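Endo-1,4-beta-xylanase (Uncultured bacterium, PDB 7AX7) removes acetyl groups from acetylated xylan with the help of cobalt, acting as the CE4 deacetylase domain of a multidomain xylanase. Local coordinates at residues F35-N40 with Y64-M69; A60-T65 with F98-Y103. All coordinates share one frame; numbering follows the deposited sequence.

Contact 1 of 2, residues F35-N40 with Y64-M69; sequences FLIGQN and YTHQDM. With CO (cobalt (II) ion), chain B.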
loop_
_atom_site.group_PDB
_atom_site.type_symbol
_atom_site.label_atom_id
_atom_site.label_comp_id
_atom_site.label_asym_id
_atom_site.label_seq_id
_atom_site.Cartn_x
_atom_site.Cartn_y
_atom_site.Cartn_z
ATOM N N PHE A 35 0.028 -2.565 -2.208
ATOM C CA PHE A 35 -1.176 -2.544 -3.026
ATOM C C PHE A 35 -0.762 -2.833 -4.462
ATOM O O PHE A 35 -0.141 -1.991 -5.129
ATOM C CB PHE A 35 -1.887 -1.199 -2.883
ATOM C CG PHE A 35 -2.502 -0.984 -1.524
ATOM C CD1 PHE A 35 -1.718 -0.611 -0.444
ATOM C CD2 PHE A 35 -3.868 -1.162 -1.328
ATOM C CE1 PHE A 35 -2.284 -0.416 0.823
ATOM C CE2 PHE A 35 -4.448 -0.971 -0.064
ATOM C CZ PHE A 35 -3.649 -0.602 1.015
ATOM N N LEU A 36 -1.087 -4.028 -4.932
ATOM C CA LEU A 36 -0.547 -4.515 -6.185
ATOM C C LEU A 36 -1.490 -4.216 -7.339
ATOM O O LEU A 36 -2.717 -4.228 -7.196
ATOM C CB LEU A 36 -0.284 -6.022 -6.122
ATOM C CG LEU A 36 0.526 -6.581 -4.942
ATOM C CD1 LEU A 36 0.641 -8.096 -5.082
ATOM C CD2 LEU A 36 1.897 -5.946 -4.861
ATOM N N ILE A 37 -0.888 -3.955 -8.494
ATOM C CA ILE A 37 -1.603 -3.892 -9.760
ATOM C C ILE A 37 -1.736 -5.315 -10.289
ATOM O O ILE A 37 -0.736 -6.021 -10.455
ATOM C CB ILE A 37 -0.862 -2.986 -10.756
ATOM C CG1 ILE A 37 -0.762 -1.566 -10.185
ATOM C CG2 ILE A 37 -1.550 -3.011 -12.126
ATOM C CD1 ILE A 37 0.043 -0.595 -11.036
ATOM N N GLY A 38 -2.976 -5.741 -10.549
ATOM C CA GLY A 38 -3.216 -7.133 -10.905
ATOM C C GLY A 38 -2.436 -7.602 -12.123
ATOM O O GLY A 38 -1.944 -8.736 -12.153
ATOM N N GLN A 39 -2.319 -6.752 -13.151
ATOM C CA GLN A 39 -1.592 -7.202 -14.333
ATOM C C GLN A 39 -0.090 -7.308 -14.090
ATOM O O GLN A 39 0.611 -7.897 -14.920
ATOM C CB GLN A 39 -1.886 -6.295 -15.540
ATOM C CG GLN A 39 -1.308 -4.899 -15.467
ATOM C CD GLN A 39 -1.878 -3.975 -16.541
ATOM O OE1 GLN A 39 -2.695 -4.387 -17.364
ATOM N NE2 GLN A 39 -1.449 -2.720 -16.527
ATOM N N ASN A 40 0.416 -6.785 -12.972
ATOM C CA ASN A 40 1.802 -7.008 -12.581
ATOM C C ASN A 40 1.996 -8.310 -11.807
ATOM O O ASN A 40 3.126 -8.616 -11.426
ATOM C CB ASN A 40 2.327 -5.835 -11.739
ATOM C CG ASN A 40 2.495 -4.546 -12.549
ATOM O OD1 ASN A 40 2.387 -4.545 -13.769
ATOM N ND2 ASN A 40 2.783 -3.448 -11.857
ATOM N N TYR A 64 -6.748 -4.035 -11.428
ATOM C CA TYR A 64 -6.049 -4.921 -12.357
ATOM C C TYR A 64 -5.241 -4.166 -13.419
ATOM O O TYR A 64 -4.093 -4.533 -13.687
ATOM C CB TYR A 64 -7.036 -5.883 -13.040
ATOM C CG TYR A 64 -6.308 -7.053 -13.663
ATOM C CD1 TYR A 64 -5.945 -8.150 -12.894
ATOM C CD2 TYR A 64 -5.929 -7.036 -14.998
ATOM C CE1 TYR A 64 -5.253 -9.209 -13.435
ATOM C CE2 TYR A 64 -5.232 -8.095 -15.556
ATOM C CZ TYR A 64 -4.895 -9.180 -14.764
ATOM O OH TYR A 64 -4.202 -10.249 -15.295
ATOM N N THR A 65 -5.804 -3.115 -14.030
ATOM C CA THR A 65 -5.138 -2.383 -15.106
ATOM C C THR A 65 -4.655 -0.999 -14.689
ATOM O O THR A 65 -4.037 -0.304 -15.502
ATOM C CB THR A 65 -6.062 -2.232 -16.330
ATOM O OG1 THR A 65 -7.224 -1.479 -15.962
ATOM C CG2 THR A 65 -6.482 -3.579 -16.878
ATOM N N HIS A 66 -4.935 -0.574 -13.461
ATOM C CA HIS A 66 -4.485 0.722 -12.957
ATOM C C HIS A 66 -4.941 1.868 -13.867
ATOM O O HIS A 66 -4.157 2.733 -14.261
ATOM C CB HIS A 66 -2.961 0.741 -12.774
ATOM C CG HIS A 66 -2.482 1.839 -11.877
ATOM N ND1 HIS A 66 -2.103 3.078 -12.349
ATOM C CD2 HIS A 66 -2.354 1.894 -10.530
ATOM C CE1 HIS A 66 -1.745 3.842 -11.333
ATOM N NE2 HIS A 66 -1.890 3.148 -10.219
ATOM N N GLN A 67 -6.218 1.870 -14.208
ATOM C CA GLN A 67 -6.803 3.002 -14.910
ATOM C C GLN A 67 -7.645 3.821 -13.939
ATOM O O GLN A 67 -7.925 3.395 -12.816
ATOM C CB GLN A 67 -7.644 2.539 -16.102
ATOM C CG GLN A 67 -6.828 1.823 -17.176
ATOM C CD GLN A 67 -7.698 1.270 -18.298
ATOM O OE1 GLN A 67 -7.739 1.831 -19.393
ATOM N NE2 GLN A 67 -8.406 0.174 -18.023
ATOM N N ASP A 68 -8.026 5.022 -14.379
ATOM C CA ASP A 68 -8.936 5.865 -13.613
ATOM C C ASP A 68 -10.306 5.200 -13.592
ATOM O O ASP A 68 -11.015 5.178 -14.604
ATOM C CB ASP A 68 -9.010 7.262 -14.224
ATOM C CG ASP A 68 -9.858 8.220 -13.401
ATOM O OD1 ASP A 68 -10.735 7.760 -12.650
ATOM O OD2 ASP A 68 -9.649 9.440 -13.505
ATOM N N MET A 69 -10.677 4.642 -12.448
ATOM C CA MET A 69 -11.886 3.830 -12.380
ATOM C C MET A 69 -13.155 4.666 -12.231
ATOM O O MET A 69 -14.254 4.097 -12.230
ATOM C CB MET A 69 -11.749 2.806 -11.242
ATOM C CG MET A 69 -10.506 1.902 -11.406
ATOM S SD MET A 69 -10.170 0.720 -10.075
ATOM C CE MET A 69 -11.569 -0.397 -10.185
HETATM CO CO CO B . -0.992 3.793 -8.369
HETATM O O HOH W 1 -2.194 -11.528 -13.636
#
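The ring of Y64 lies flat against a backbone peptide: the one joining G38 to Q39 covers one of its faces, with Q39 N 3.7 Å above the plane and over the ring centre. G38 makes this possible, because Y64 CD1 takes up the place where any other residue would carry its CB; CD1 is 3.5 Å from G38 CA. With CG anti to the backbone N (chi1 -163°), the phenol swings back to this peptide, and a water links Y64 OH to G38 O. Q39 N spends its hydrogen on the carbonyl of the same tyrosine, reaching a lone pair of Y64 O at 2.9 Å. Further along, I37 presses CD1 obliquely on the imidazole of H66, 3.5 Å from H66 CD2, while its CG2 rests on Y64 O. H66 points NE2 at the cobalt, 2.2 Å from the metal, and D12 and H62 supply the other protein ligands. T65 OG1 is held by E80 on helix 74-92. H62 and H66 match the H-[ST]-x-x-H motif of NodB-type deacetylases. I37 against CD2 and CG and the metal at NE2 together probably limit how H66 can turn, consistent with a preorganised metal site.

Contact 2 of 2, residues A60-T65 with F98-Y103; sequences ASHSYT and FFRPPY. With CO (cobalt (II) ion), chain B; ACT (acetate ion), chain C.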
loop_
_atom_site.group_PDB
_atom_site.type_symbol
_atom_site.label_atom_id
_atom_site.label_comp_id
_atom_site.label_asym_id
_atom_site.label_seq_id
_atom_site.Cartn_x
_atom_site.Cartn_y
_atom_site.Cartn_z
ATOM N N ALA A 60 -2.352 -6.234 -0.961
ATOM C CA ALA A 60 -3.653 -5.586 -1.113
ATOM C C ALA A 60 -3.872 -5.236 -2.590
ATOM O O ALA A 60 -2.997 -5.426 -3.436
ATOM C CB ALA A 60 -3.749 -4.332 -0.221
ATOM N N SER A 61 -5.049 -4.711 -2.901
ATOM C CA SER A 61 -5.489 -4.519 -4.279
ATOM C C SER A 61 -5.298 -3.071 -4.718
ATOM O O SER A 61 -5.689 -2.141 -4.003
ATOM C CB SER A 61 -6.957 -4.913 -4.421
ATOM O OG SER A 61 -7.420 -4.646 -5.735
ATOM N N HIS A 62 -4.697 -2.881 -5.895
ATOM C CA HIS A 62 -4.618 -1.572 -6.538
ATOM C C HIS A 62 -5.292 -1.595 -7.919
ATOM O O HIS A 62 -4.922 -0.831 -8.816
ATOM C CB HIS A 62 -3.155 -1.127 -6.636
ATOM C CG HIS A 62 -2.967 0.355 -6.774
ATOM N ND1 HIS A 62 -3.860 1.276 -6.271
ATOM C CD2 HIS A 62 -1.967 1.075 -7.340
ATOM C CE1 HIS A 62 -3.426 2.499 -6.528
ATOM N NE2 HIS A 62 -2.278 2.404 -7.175
ATOM N N SER A 63 -6.280 -2.481 -8.094
ATOM C CA SER A 63 -6.988 -2.747 -9.353
ATOM C C SER A 63 -6.179 -3.664 -10.271
ATOM O O SER A 63 -5.056 -4.052 -9.931
ATOM C CB SER A 63 -7.354 -1.445 -10.085
ATOM O OG SER A 63 -6.293 -0.978 -10.907
ATOM N N TYR A 64 -6.748 -4.035 -11.428
ATOM C CA TYR A 64 -6.049 -4.921 -12.357
ATOM C C TYR A 64 -5.241 -4.166 -13.419
ATOM O O TYR A 64 -4.093 -4.533 -13.687
ATOM C CB TYR A 64 -7.036 -5.883 -13.040
ATOM C CG TYR A 64 -6.308 -7.053 -13.663
ATOM C CD1 TYR A 64 -5.945 -8.150 -12.894
ATOM C CD2 TYR A 64 -5.929 -7.036 -14.998
ATOM C CE1 TYR A 64 -5.253 -9.209 -13.435
ATOM C CE2 TYR A 64 -5.232 -8.095 -15.556
ATOM C CZ TYR A 64 -4.895 -9.180 -14.764
ATOM O OH TYR A 64 -4.202 -10.249 -15.295
ATOM N N THR A 65 -5.804 -3.115 -14.030
ATOM C CA THR A 65 -5.138 -2.383 -15.106
ATOM C C THR A 65 -4.655 -0.999 -14.689
ATOM O O THR A 65 -4.037 -0.304 -15.502
ATOM C CB THR A 65 -6.062 -2.232 -16.330
ATOM O OG1 THR A 65 -7.224 -1.479 -15.962
ATOM C CG2 THR A 65 -6.482 -3.579 -16.878
ATOM N N PHE A 98 -7.802 -5.094 1.495
ATOM C CA PHE A 98 -7.906 -3.657 1.305
ATOM C C PHE A 98 -7.733 -3.308 -0.164
ATOM O O PHE A 98 -7.085 -4.034 -0.925
ATOM C CB PHE A 98 -6.881 -2.928 2.173
ATOM C CG PHE A 98 -7.131 -3.100 3.634
ATOM C CD1 PHE A 98 -8.070 -2.303 4.285
ATOM C CD2 PHE A 98 -6.470 -4.091 4.353
ATOM C CE1 PHE A 98 -8.327 -2.476 5.651
ATOM C CE2 PHE A 98 -6.707 -4.272 5.715
ATOM C CZ PHE A 98 -7.638 -3.468 6.368
ATOM N N PHE A 99 -8.331 -2.182 -0.546
ATOM C CA PHE A 99 -8.245 -1.617 -1.881
ATOM C C PHE A 99 -7.763 -0.176 -1.788
ATOM O O PHE A 99 -8.204 0.581 -0.916
ATOM C CB PHE A 99 -9.619 -1.669 -2.579
ATOM C CG PHE A 99 -9.720 -0.814 -3.811
ATOM C CD1 PHE A 99 -9.045 -1.160 -4.973
ATOM C CD2 PHE A 99 -10.535 0.319 -3.823
ATOM C CE1 PHE A 99 -9.166 -0.388 -6.126
ATOM C CE2 PHE A 99 -10.658 1.101 -4.969
ATOM C CZ PHE A 99 -9.968 0.745 -6.124
ATOM N N ARG A 100 -6.856 0.202 -2.682
ATOM C CA ARG A 100 -6.500 1.609 -2.831
ATOM C C ARG A 100 -6.779 2.049 -4.262
ATOM O O ARG A 100 -6.244 1.446 -5.206
ATOM C CB ARG A 100 -5.043 1.867 -2.463
ATOM C CG ARG A 100 -4.635 3.319 -2.634
ATOM C CD ARG A 100 -3.174 3.476 -2.237
ATOM N NE ARG A 100 -3.019 3.793 -0.829
ATOM C CZ ARG A 100 -1.982 3.417 -0.086
ATOM N NH1 ARG A 100 -1.006 2.681 -0.604
ATOM N NH2 ARG A 100 -1.932 3.768 1.182
ATOM N N PRO A 101 -7.605 3.068 -4.470
ATOM C CA PRO A 101 -8.002 3.452 -5.830
ATOM C C PRO A 101 -6.845 4.067 -6.604
ATOM O O PRO A 101 -6.119 4.925 -6.080
ATOM C CB PRO A 101 -9.122 4.476 -5.591
ATOM C CG PRO A 101 -8.888 5.003 -4.222
ATOM C CD PRO A 101 -8.329 3.835 -3.441
ATOM N N PRO A 102 -6.646 3.656 -7.859
ATOM C CA PRO A 102 -5.620 4.301 -8.692
ATOM C C PRO A 102 -5.861 5.800 -8.784
ATOM O O PRO A 102 -6.992 6.253 -8.978
ATOM C CB PRO A 102 -5.791 3.622 -10.056
ATOM C CG PRO A 102 -6.446 2.288 -9.739
ATOM C CD PRO A 102 -7.351 2.578 -8.574
ATOM N N TYR A 103 -4.782 6.568 -8.642
ATOM C CA TYR A 103 -4.806 8.029 -8.669
ATOM C C TYR A 103 -5.648 8.623 -7.550
ATOM O O TYR A 103 -5.924 9.826 -7.562
ATOM C CB TYR A 103 -5.293 8.549 -10.031
ATOM C CG TYR A 103 -4.582 7.837 -11.159
ATOM C CD1 TYR A 103 -3.255 8.130 -11.462
ATOM C CD2 TYR A 103 -5.214 6.831 -11.881
ATOM C CE1 TYR A 103 -2.588 7.458 -12.470
ATOM C CE2 TYR A 103 -4.556 6.158 -12.904
ATOM C CZ TYR A 103 -3.241 6.474 -13.186
ATOM O OH TYR A 103 -2.581 5.809 -14.192
HETATM CO CO CO B . -0.992 3.793 -8.369
HETATM C C ACT C . -1.709 5.752 -6.906
HETATM O O ACT C . -0.751 5.038 -6.500
HETATM O OXT ACT C . -2.345 5.671 -7.990
HETATM C CH3 ACT C . -2.167 6.869 -5.910
#
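S61 O is gripped twice by 98-103: R100 N donates to it at 2.9 Å, nearly along the C=O axis, and the CA-H of F99 adds a weaker contact. S61 N gives its hydrogen to F98 O, also at 2.9 Å, completing a single parallel bridge centred on S61 and F99. In H62, CG anti to the backbone N (chi1 -158°) carries the ring over to R100 O. ND1 donates in the ring plane to this oxygen at 2.6 Å, from above the carbonyl plane, while NE2 binds cobalt at 2.2 Å. R100 sends its guanidinium away to D11, T9 and Q120 O. S63 OG meets P102 CG at 3.5 Å, donates to H62 O and accepts from H66 N; an alanine here would probably leave that carbonyl and amide without their shared partner, freeing the loop between the two histidines to shift. Acetate chelates the cobalt, and Y103 N donates to ACT OXT at 2.7 Å. R100 to Y103 match the R-x-P-[FY] motif of CE4 enzymes, and a backbone N-H on a metal-bound carboxylate oxygen is consistent with their oxyanion hole. Donation from ND1 fixes the rotation of H62 and would probably make NE2 a stronger metal donor.

Contact 1 and contact 2 sit side by side at one end of the parallel sheet, their centres about 6 Å apart, and both touch the cobalt. Along the chain the order is 35-40, 60-65, 64-69, 98-103, with Y64 and T65 common to both contacts. Strands 33-36 and 58-61 are neighbours in the sheet, and probable hydrogen bonds carry the pairing of the two strands past the end of 58-61, from H62 N to L36 O and from G38 N to S63 O. The loop after strand 58-61 is thus flanked by 35-40 and 98-103. It supplies both metal-binding histidines, while D12, following strand 4-11, completes the protein ligands, gathering the deacetylase site from the ends of two strands that have strand 33-36 between them.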